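Local coordinates for protein superoxide dismutase [Mn], mitochondrial (Saccharomyces cerevisiae, PDB 3BFR) that catalyses the manganese-dependent dismutation of superoxide to hydrogen peroxide and molecular oxygen in mitochondria, at residues S139-I144 / L172-A177; G85-C90 / Q162-G167; D51-L56 / A74-I79. All coordinates share one frame; numbering follows the deposited sequence. Where two conformers were deposited one is given.

Interaction 1: residues S139-I144 / L172-A177. With MN3 (manganese (III) ion), chain B.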
loop_
_atom_site.group_PDB
_atom_site.type_symbol
_atom_site.label_atom_id
_atom_site.label_comp_id
_atom_site.label_asym_id
_atom_site.label_seq_id
_atom_site.Cartn_x
_atom_site.Cartn_y
_atom_site.Cartn_z
ATOM N N SER A 139 -2.294 -12.682 2.027
ATOM C CA SER A 139 -3.127 -13.254 0.972
ATOM C C SER A 139 -2.697 -12.662 -0.361
ATOM O O SER A 139 -2.390 -11.475 -0.443
ATOM C CB SER A 139 -4.601 -12.917 1.206
ATOM O OG SER A 139 -5.116 -13.572 2.347
ATOM N N GLY A 140 -2.682 -13.484 -1.405
ATOM C CA GLY A 140 -2.421 -12.961 -2.739
ATOM C C GLY A 140 -2.284 -14.005 -3.825
ATOM O O GLY A 140 -2.767 -15.134 -3.692
ATOM N N TRP A 141 -1.616 -13.603 -4.904
ATOM C CA TRP A 141 -1.510 -14.397 -6.119
ATOM C C TRP A 141 -0.104 -14.294 -6.692
ATOM O O TRP A 141 0.609 -13.328 -6.419
ATOM C CB TRP A 141 -2.500 -13.868 -7.173
ATOM C CG TRP A 141 -3.936 -14.052 -6.807
ATOM C CD1 TRP A 141 -4.674 -13.277 -5.959
ATOM C CD2 TRP A 141 -4.818 -15.076 -7.287
ATOM N NE1 TRP A 141 -5.960 -13.763 -5.871
ATOM C CE2 TRP A 141 -6.075 -14.867 -6.675
ATOM C CE3 TRP A 141 -4.670 -16.147 -8.180
ATOM C CZ2 TRP A 141 -7.174 -15.698 -6.915
ATOM C CZ3 TRP A 141 -5.762 -16.974 -8.418
ATOM C CH2 TRP A 141 -7.002 -16.738 -7.793
ATOM N N ALA A 142 0.296 -15.295 -7.472
ATOM C CA ALA A 142 1.376 -15.105 -8.443
ATOM C C ALA A 142 0.822 -15.315 -9.847
ATOM O O ALA A 142 -0.027 -16.187 -10.063
ATOM C CB ALA A 142 2.558 -16.040 -8.178
ATOM N N PHE A 143 1.296 -14.502 -10.785
ATOM C CA PHE A 143 0.906 -14.601 -12.190
ATOM C C PHE A 143 2.138 -14.731 -13.078
ATOM O O PHE A 143 3.059 -13.912 -12.993
ATOM C CB PHE A 143 0.137 -13.357 -12.646
ATOM C CG PHE A 143 -1.148 -13.107 -11.910
ATOM C CD1 PHE A 143 -2.350 -13.643 -12.375
ATOM C CD2 PHE A 143 -1.168 -12.298 -10.774
ATOM C CE1 PHE A 143 -3.554 -13.394 -11.706
ATOM C CE2 PHE A 143 -2.360 -12.045 -10.100
ATOM C CZ PHE A 143 -3.558 -12.596 -10.566
ATOM N N ILE A 144 2.155 -15.757 -13.924
ATOM C CA ILE A 144 3.078 -15.782 -15.052
ATOM C C ILE A 144 2.415 -14.923 -16.124
ATOM O O ILE A 144 1.260 -15.162 -16.492
ATOM C CB ILE A 144 3.378 -17.218 -15.555
ATOM C CG1 ILE A 144 3.856 -18.096 -14.386
ATOM C CG2 ILE A 144 4.411 -17.182 -16.706
ATOM C CD1 ILE A 144 4.054 -19.575 -14.718
ATOM N N LEU A 172 -1.083 -15.360 -17.941
ATOM C CA LEU A 172 -0.977 -16.638 -18.646
ATOM C C LEU A 172 -1.309 -17.784 -17.704
ATOM O O LEU A 172 -2.058 -18.689 -18.069
ATOM C CB LEU A 172 0.420 -16.831 -19.248
ATOM C CG LEU A 172 1.045 -15.676 -20.044
ATOM C CD1 LEU A 172 2.444 -16.064 -20.493
ATOM C CD2 LEU A 172 0.193 -15.288 -21.242
ATOM N N VAL A 173 -0.730 -17.744 -16.503
ATOM C CA VAL A 173 -1.052 -18.692 -15.435
ATOM C C VAL A 173 -1.255 -17.930 -14.125
ATOM O O VAL A 173 -0.354 -17.213 -13.671
ATOM C CB VAL A 173 0.051 -19.759 -15.214
ATOM C CG1 VAL A 173 -0.347 -20.705 -14.077
ATOM C CG2 VAL A 173 0.336 -20.556 -16.489
ATOM N N ALA A 174 -2.441 -18.088 -13.541
ATOM C CA ALA A 174 -2.762 -17.554 -12.219
ATOM C C ALA A 174 -2.699 -18.667 -11.177
ATOM O O ALA A 174 -3.262 -19.753 -11.386
ATOM C CB ALA A 174 -4.154 -16.905 -12.228
ATOM N N ILE A 175 -1.995 -18.406 -10.075
ATOM C CA ILE A 175 -1.914 -19.351 -8.958
ATOM C C ILE A 175 -2.347 -18.663 -7.670
ATOM O O ILE A 175 -1.748 -17.666 -7.253
ATOM C CB ILE A 175 -0.490 -19.953 -8.750
ATOM C CG1 ILE A 175 0.087 -20.536 -10.058
ATOM C CG2 ILE A 175 -0.506 -20.987 -7.616
ATOM C CD1 ILE A 175 -0.578 -21.829 -10.546
ATOM N N ASP A 176 -3.391 -19.216 -7.054
ATOM C CA ASP A 176 -3.974 -18.673 -5.831
ATOM C C ASP A 176 -3.105 -19.025 -4.631
ATOM O O ASP A 176 -2.827 -20.198 -4.395
ATOM C CB ASP A 176 -5.391 -19.236 -5.651
ATOM C CG ASP A 176 -6.229 -18.435 -4.676
ATOM O OD1 ASP A 176 -7.434 -18.758 -4.547
ATOM O OD2 ASP A 176 -5.706 -17.490 -4.039
ATOM N N ALA A 177 -2.676 -18.001 -3.889
ATOM C CA ALA A 177 -1.874 -18.179 -2.668
ATOM C C ALA A 177 -2.637 -17.843 -1.375
ATOM O O ALA A 177 -2.058 -17.871 -0.287
ATOM C CB ALA A 177 -0.573 -17.357 -2.754
HETATM MN MN MN3 B . -9.137 -17.985 -3.858
HETATM O O HOH W 1 -8.199 -16.074 -3.505
#

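Interaction 2: residues G85-C90 / Q162-G167. With MN3 (manganese (III) ion), chain B.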
loop_
_atom_site.group_PDB
_atom_site.type_symbol
_atom_site.label_atom_id
_atom_site.label_comp_id
_atom_site.label_asym_id
_atom_site.label_seq_id
_atom_site.Cartn_x
_atom_site.Cartn_y
_atom_site.Cartn_z
ATOM N N GLY A 85 -11.451 -10.444 -7.311
ATOM C CA GLY A 85 -11.836 -11.782 -6.866
ATOM C C GLY A 85 -12.581 -12.571 -7.931
ATOM O O GLY A 85 -12.328 -13.763 -8.127
ATOM N N PHE A 86 -13.491 -11.900 -8.632
ATOM C CA PHE A 86 -14.222 -12.516 -9.743
ATOM C C PHE A 86 -13.289 -12.912 -10.892
ATOM O O PHE A 86 -13.303 -14.057 -11.346
ATOM C CB PHE A 86 -15.343 -11.586 -10.250
ATOM C CG PHE A 86 -15.952 -12.028 -11.560
ATOM C CD1 PHE A 86 -16.679 -13.221 -11.646
ATOM C CD2 PHE A 86 -15.793 -11.259 -12.712
ATOM C CE1 PHE A 86 -17.235 -13.635 -12.858
ATOM C CE2 PHE A 86 -16.347 -11.671 -13.930
ATOM C CZ PHE A 86 -17.069 -12.857 -13.998
ATOM N N THR A 87 -12.485 -11.960 -11.360
ATOM C CA THR A 87 -11.600 -12.198 -12.508
ATOM C C THR A 87 -10.504 -13.224 -12.200
ATOM O O THR A 87 -10.295 -14.151 -12.975
ATOM C CB THR A 87 -11.017 -10.881 -13.106
ATOM O OG1 THR A 87 -10.068 -11.189 -14.138
ATOM C CG2 THR A 87 -10.312 -10.059 -12.069
ATOM N N ASN A 88 -9.835 -13.067 -11.057
ATOM C CA ASN A 88 -8.728 -13.948 -10.689
ATOM C C ASN A 88 -9.127 -15.409 -10.614
ATOM O O ASN A 88 -8.386 -16.270 -11.077
ATOM C CB ASN A 88 -8.067 -13.518 -9.371
ATOM C CG ASN A 88 -7.216 -12.272 -9.513
ATOM O OD1 ASN A 88 -6.808 -11.900 -10.615
ATOM N ND2 ASN A 88 -6.942 -11.615 -8.388
ATOM N N HIS A 89 -10.295 -15.693 -10.032
ATOM C CA HIS A 89 -10.741 -17.082 -9.898
ATOM C C HIS A 89 -11.204 -17.672 -11.232
ATOM O O HIS A 89 -11.026 -18.865 -11.476
ATOM C CB HIS A 89 -11.806 -17.230 -8.810
ATOM C CG HIS A 89 -11.267 -17.045 -7.426
ATOM N ND1 HIS A 89 -11.126 -15.804 -6.848
ATOM C CD2 HIS A 89 -10.802 -17.939 -6.522
ATOM C CE1 HIS A 89 -10.602 -15.939 -5.642
ATOM N NE2 HIS A 89 -10.398 -17.224 -5.420
ATOM N N CYS A 90 -11.790 -16.835 -12.084
ATOM C CA CYS A 90 -12.121 -17.244 -13.447
ATOM C C CYS A 90 -10.866 -17.694 -14.183
ATOM O O CYS A 90 -10.849 -18.776 -14.765
ATOM C CB CYS A 90 -12.802 -16.114 -14.213
ATOM S SG CYS A 90 -14.545 -15.870 -13.810
ATOM N N GLN A 162 -6.900 -9.419 -3.620
ATOM C CA GLN A 162 -7.471 -9.716 -4.942
ATOM C C GLN A 162 -7.037 -8.727 -6.023
ATOM O O GLN A 162 -7.735 -8.547 -7.027
ATOM C CB GLN A 162 -9.006 -9.830 -4.897
ATOM C CG GLN A 162 -9.556 -10.971 -4.033
ATOM C CD GLN A 162 -9.088 -12.351 -4.461
ATOM O OE1 GLN A 162 -8.519 -12.529 -5.543
ATOM N NE2 GLN A 162 -9.327 -13.340 -3.611
ATOM N N ASP A 163 -5.884 -8.089 -5.821
ATOM C CA ASP A 163 -5.287 -7.260 -6.856
ATOM C C ASP A 163 -4.957 -8.152 -8.053
ATOM O O ASP A 163 -4.675 -9.343 -7.894
ATOM C CB ASP A 163 -4.028 -6.545 -6.357
ATOM C CG ASP A 163 -4.319 -5.488 -5.287
ATOM O OD1 ASP A 163 -5.502 -5.235 -4.969
ATOM O OD2 ASP A 163 -3.346 -4.913 -4.752
ATOM N N THR A 164 -5.008 -7.579 -9.250
ATOM C CA THR A 164 -4.798 -8.361 -10.461
ATOM C C THR A 164 -3.821 -7.683 -11.425
ATOM O O THR A 164 -3.354 -6.569 -11.168
ATOM C CB THR A 164 -6.155 -8.690 -11.165
ATOM O OG1 THR A 164 -5.955 -9.722 -12.144
ATOM C CG2 THR A 164 -6.756 -7.454 -11.827
ATOM N N VAL A 165 -3.509 -8.370 -12.521
ATOM C CA VAL A 165 -2.701 -7.791 -13.597
ATOM C C VAL A 165 -3.594 -7.160 -14.666
ATOM O O VAL A 165 -4.498 -7.809 -15.203
ATOM C CB VAL A 165 -1.719 -8.821 -14.228
ATOM C CG1 VAL A 165 -0.576 -9.103 -13.276
ATOM C CG2 VAL A 165 -2.429 -10.113 -14.594
ATOM N N THR A 166 -3.346 -5.889 -14.952
ATOM C CA THR A 166 -4.146 -5.145 -15.929
ATOM C C THR A 166 -3.264 -4.556 -17.030
ATOM O O THR A 166 -2.033 -4.594 -16.939
ATOM C CB THR A 166 -4.938 -3.995 -15.263
ATOM O OG1 THR A 166 -4.033 -3.140 -14.551
ATOM C CG2 THR A 166 -5.992 -4.538 -14.297
ATOM N N GLY A 167 -3.902 -4.021 -18.068
ATOM C CA GLY A 167 -3.194 -3.291 -19.124
ATOM C C GLY A 167 -2.253 -4.160 -19.932
ATOM O O GLY A 167 -2.686 -5.166 -20.502
HETATM MN MN MN3 B . -9.137 -17.985 -3.858
HETATM O O HOH W 1 -8.199 -16.074 -3.505
#

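Interaction 3: residues D51-L56 / A74-I79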
loop_
_atom_site.group_PDB
_atom_site.type_symbol
_atom_site.label_atom_id
_atom_site.label_comp_id
_atom_site.label_asym_id
_atom_site.label_seq_id
_atom_site.Cartn_x
_atom_site.Cartn_y
_atom_site.Cartn_z
ATOM N N ASP A 51 -23.547 -1.910 -9.056
ATOM C CA ASP A 51 -24.886 -1.350 -8.829
ATOM C C ASP A 51 -24.829 -0.061 -8.015
ATOM O O ASP A 51 -25.425 0.945 -8.399
ATOM C CB ASP A 51 -25.791 -2.363 -8.119
ATOM C CG ASP A 51 -26.343 -3.422 -9.055
ATOM O OD1 ASP A 51 -26.254 -3.255 -10.295
ATOM O OD2 ASP A 51 -26.879 -4.430 -8.543
ATOM N N GLN A 52 -24.100 -0.100 -6.899
ATOM C CA GLN A 52 -23.948 1.060 -6.024
ATOM C C GLN A 52 -23.269 2.228 -6.735
ATOM O O GLN A 52 -23.633 3.382 -6.509
ATOM C CB GLN A 52 -23.185 0.691 -4.747
ATOM C CG GLN A 52 -23.993 -0.147 -3.759
ATOM C CD GLN A 52 -23.135 -0.758 -2.662
ATOM O OE1 GLN A 52 -21.926 -0.943 -2.825
ATOM N NE2 GLN A 52 -23.762 -1.086 -1.538
ATOM N N PHE A 53 -22.295 1.923 -7.592
ATOM C CA PHE A 53 -21.612 2.949 -8.382
ATOM C C PHE A 53 -22.551 3.619 -9.381
ATOM O O PHE A 53 -22.466 4.828 -9.596
ATOM C CB PHE A 53 -20.387 2.387 -9.117
ATOM C CG PHE A 53 -19.773 3.360 -10.093
ATOM C CD1 PHE A 53 -18.879 4.333 -9.657
ATOM C CD2 PHE A 53 -20.109 3.318 -11.445
ATOM C CE1 PHE A 53 -18.320 5.243 -10.551
ATOM C CE2 PHE A 53 -19.555 4.226 -12.351
ATOM C CZ PHE A 53 -18.658 5.188 -11.901
ATOM N N GLN A 54 -23.431 2.830 -9.994
ATOM C CA GLN A 54 -24.406 3.356 -10.942
ATOM C C GLN A 54 -25.358 4.331 -10.254
ATOM O O GLN A 54 -25.700 5.372 -10.819
ATOM C CB GLN A 54 -25.185 2.218 -11.609
ATOM C CG GLN A 54 -26.068 2.664 -12.772
ATOM C CD GLN A 54 -25.269 3.226 -13.935
ATOM O OE1 GLN A 54 -24.541 2.500 -14.616
ATOM N NE2 GLN A 54 -25.406 4.527 -14.170
ATOM N N GLU A 55 -25.767 3.986 -9.033
ATOM C CA GLU A 55 -26.641 4.835 -8.224
ATOM C C GLU A 55 -25.960 6.148 -7.841
ATOM O O GLU A 55 -26.587 7.211 -7.872
ATOM C CB GLU A 55 -27.103 4.097 -6.963
ATOM C CG GLU A 55 -27.998 2.888 -7.230
ATOM C CD GLU A 55 -28.607 2.319 -5.960
ATOM O OE1 GLU A 55 -29.490 2.983 -5.367
ATOM O OE2 GLU A 55 -28.206 1.203 -5.556
ATOM N N LEU A 56 -24.679 6.066 -7.482
ATOM C CA LEU A 56 -23.895 7.243 -7.120
ATOM C C LEU A 56 -23.550 8.088 -8.344
ATOM O O LEU A 56 -23.471 9.313 -8.255
ATOM C CB LEU A 56 -22.623 6.841 -6.366
ATOM C CG LEU A 56 -22.786 6.195 -4.984
ATOM C CD1 LEU A 56 -21.448 5.699 -4.477
ATOM C CD2 LEU A 56 -23.417 7.150 -3.977
ATOM N N ALA A 74 -15.383 5.684 -1.619
ATOM C CA ALA A 74 -15.628 4.580 -0.693
ATOM C C ALA A 74 -15.963 3.259 -1.397
ATOM O O ALA A 74 -15.494 2.201 -0.976
ATOM C CB ALA A 74 -16.728 4.961 0.299
ATOM N N ILE A 75 -16.750 3.327 -2.471
ATOM C CA ILE A 75 -17.201 2.133 -3.208
ATOM C C ILE A 75 -16.140 1.550 -4.170
ATOM O O ILE A 75 -16.204 0.362 -4.522
ATOM C CB ILE A 75 -18.543 2.401 -3.974
ATOM C CG1 ILE A 75 -19.657 2.861 -3.018
ATOM C CG2 ILE A 75 -18.997 1.180 -4.777
ATOM C CD1 ILE A 75 -20.155 1.806 -2.021
ATOM N N GLN A 76 -15.176 2.377 -4.572
ATOM C CA GLN A 76 -14.110 1.961 -5.493
ATOM C C GLN A 76 -13.322 0.753 -4.995
ATOM O O GLN A 76 -12.979 -0.134 -5.780
ATOM C CB GLN A 76 -13.145 3.118 -5.785
ATOM C CG GLN A 76 -13.764 4.294 -6.521
ATOM C CD GLN A 76 -14.677 3.872 -7.662
ATOM O OE1 GLN A 76 -14.280 3.113 -8.546
ATOM N NE2 GLN A 76 -15.909 4.370 -7.645
ATOM N N GLN A 77 -13.041 0.727 -3.693
ATOM C CA GLN A 77 -12.285 -0.372 -3.081
ATOM C C GLN A 77 -12.998 -1.713 -3.252
ATOM O O GLN A 77 -12.360 -2.718 -3.561
ATOM C CB GLN A 77 -11.984 -0.077 -1.603
ATOM C CG GLN A 77 -11.305 -1.217 -0.821
ATOM C CD GLN A 77 -10.008 -1.727 -1.453
ATOM O OE1 GLN A 77 -9.317 -0.997 -2.168
ATOM N NE2 GLN A 77 -9.671 -2.992 -1.178
ATOM N N ASN A 78 -14.318 -1.709 -3.075
ATOM C CA ASN A 78 -15.134 -2.905 -3.278
ATOM C C ASN A 78 -15.222 -3.362 -4.734
ATOM O O ASN A 78 -15.283 -4.560 -4.999
ATOM C CB ASN A 78 -16.536 -2.719 -2.685
ATOM C CG ASN A 78 -16.524 -2.628 -1.168
ATOM O OD1 ASN A 78 -15.524 -2.952 -0.515
ATOM N ND2 ASN A 78 -17.638 -2.183 -0.598
ATOM N N ILE A 79 -15.223 -2.414 -5.673
ATOM C CA ILE A 79 -15.168 -2.769 -7.098
ATOM C C ILE A 79 -13.832 -3.447 -7.425
ATOM O O ILE A 79 -13.809 -4.494 -8.072
ATOM C CB ILE A 79 -15.403 -1.557 -8.039
ATOM C CG1 ILE A 79 -16.787 -0.940 -7.797
ATOM C CG2 ILE A 79 -15.288 -1.992 -9.499
ATOM C CD1 ILE A 79 -16.917 0.523 -8.236
#

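Interaction 1: residues S139-I144 / L172-A177
W141 and D176 face each other in an antiparallel, non-hydrogen-bonded pair, with the carboxylate laid over the indole and the two planes only 3° apart. D176 OD2 lies 3.7 Å from W141 CZ2, offset toward the rim of the ring, while D176 CA makes a CH-pi contact over the face, 3.8 Å from the centroid of the six-membered ring. With CG anti to the backbone N (chi1 -162°), D176 carries its carboxylate out beyond the strand, where OD1 binds the manganese ion at 2.0 Å. Its OD2 accepts from the metal-bound water at 2.9 Å and from the backbone N of W178. The indole is fixed by NE1, which bonds to Q162. On the same face F143 CE1 presses on A174 CB at 3.6 Å. Both faces are buried, but side-chain contacts across the pair are longer on the other: I144 CD1 stands 4.0 Å from V173 CB, and helix 122-134 closes over A142 and I175, which exchange two backbone hydrogen bonds. At the I144 end a classic beta bulge lets I144 O accept from both L172 N (2.8 Å) and V173 N. With one oxygen on the metal and the other held by water and a backbone N-H, the carboxylate probably has little freedom to turn, consistent with fixed ligand geometry at a manganese cycling between trivalent and divalent states.

Interaction 2: residues G85-C90 / Q162-G167
G85 and Q162 bring the backbones closest, their CA atoms 5.2 Å apart, where a turn of helix 66-94 passes the irregular chain that follows strand 153-160. The absence of a side chain on G85 leaves room for Q162, whose CB sits 3.5 Å from G85 N. From there the glutamine, bent at chi2 (-59°), curls along the helix until its side chain crosses that of H89 at about a right angle, amide and ring planes 49° apart. Q162 NE2 arrives at the ring edge, near the ring plane, 3.5 Å from H89 CE1, and donates at 3.0 Å to the water on the manganese. The other end of that amide, OE1, is taken chiefly by W141 NE1 and gets only a weak bond from N88 ND2. This is the metal site of the iron/manganese superoxide dismutases, in which the helical hairpin and the C-terminal domain share one ion: H89 NE2 binds it at 2.1 Å, and H34, D176 and H180 are the other protein ligands. A second-shell bond sets the imidazole, H89 ND1 donating in the ring plane to a lone pair of G85 O at 2.7 Å. N88 faces the loop and uses both ends of its amide. Its OD1 accepts from T164 OG1 at 2.8 Å in the carbonyl plane, while ND2 reaches D163 O at 3.2 Å, from above the carbonyl plane of D163 rather than along a lone pair. T164 turns its OG1 anti to the backbone N (chi1 -166°) to make its bond, and K80 engages the D163 carboxylate.

Interaction 3: residues D51-L56 / A74-I79
I75 carries CG1 beside its backbone N (chi1 -57°), which sets that carbon against L56, and a further bend at chi2 turns CD1 to Q52. F53 has CG anti to the backbone N (chi1 172°); its ring lies by the Q76 amide while CB meets the tip of I79. The axes of 51-56 and 74-79 run nearly antiparallel, 10.0 Å apart at closest approach with 151° between directions, and between these two turns the contact is made by side chains, with no hydrogen bond across. I75 carries most of it: L56 CD1 touches its CG1 at 3.7 Å, while the extended Q52, crossing it at about a right angle, brings OE1 to 3.4 Å from I75 CD1. This last approach sets a polar oxygen against a methyl group at the partly exposed margin. An alanine in place of I75 would lack the branches that reach both partners and would probably leave a gap between the helices, with L56 CD1 and the Q52 chain free to shift. On the inner side I79 CD1 packs on F53 CB at 4.0 Å. In the conformer given, one of two modelled, Q76 NE2 lies obliquely by the F53 ring, 3.6 Å from F53 CD1, and bonds to M72 O. These turns belong to helices 28-62 and 66-94, the arms of the alpha hairpin; M72 lies against F53 and L56, F46 and A49 against I79, and the F53 ring meets F53 of the third subunit.

Overall arrangement
Interactions 1 and 2 are buried contacts beside the manganese ion, their centres about 9 Å apart, whereas interaction 3 lies far along the hairpin, its centre about 26 Å from that of interaction 1. The first joins strands of one sheet through backbone bonds; the second ties that domain to helix 66-94 through amide, hydroxyl and carbonyl groups, and the two meet at W141 and Q162 and share the metal-bound water. Interaction 3 uses the same helix 66-94 but pairs it with helix 28-62 through mostly apolar, partly exposed side chains. Polar, directional chemistry is thus concentrated at the metal, and plain helix packing beyond it, with interactions 2 and 3 both reaching the third subunit.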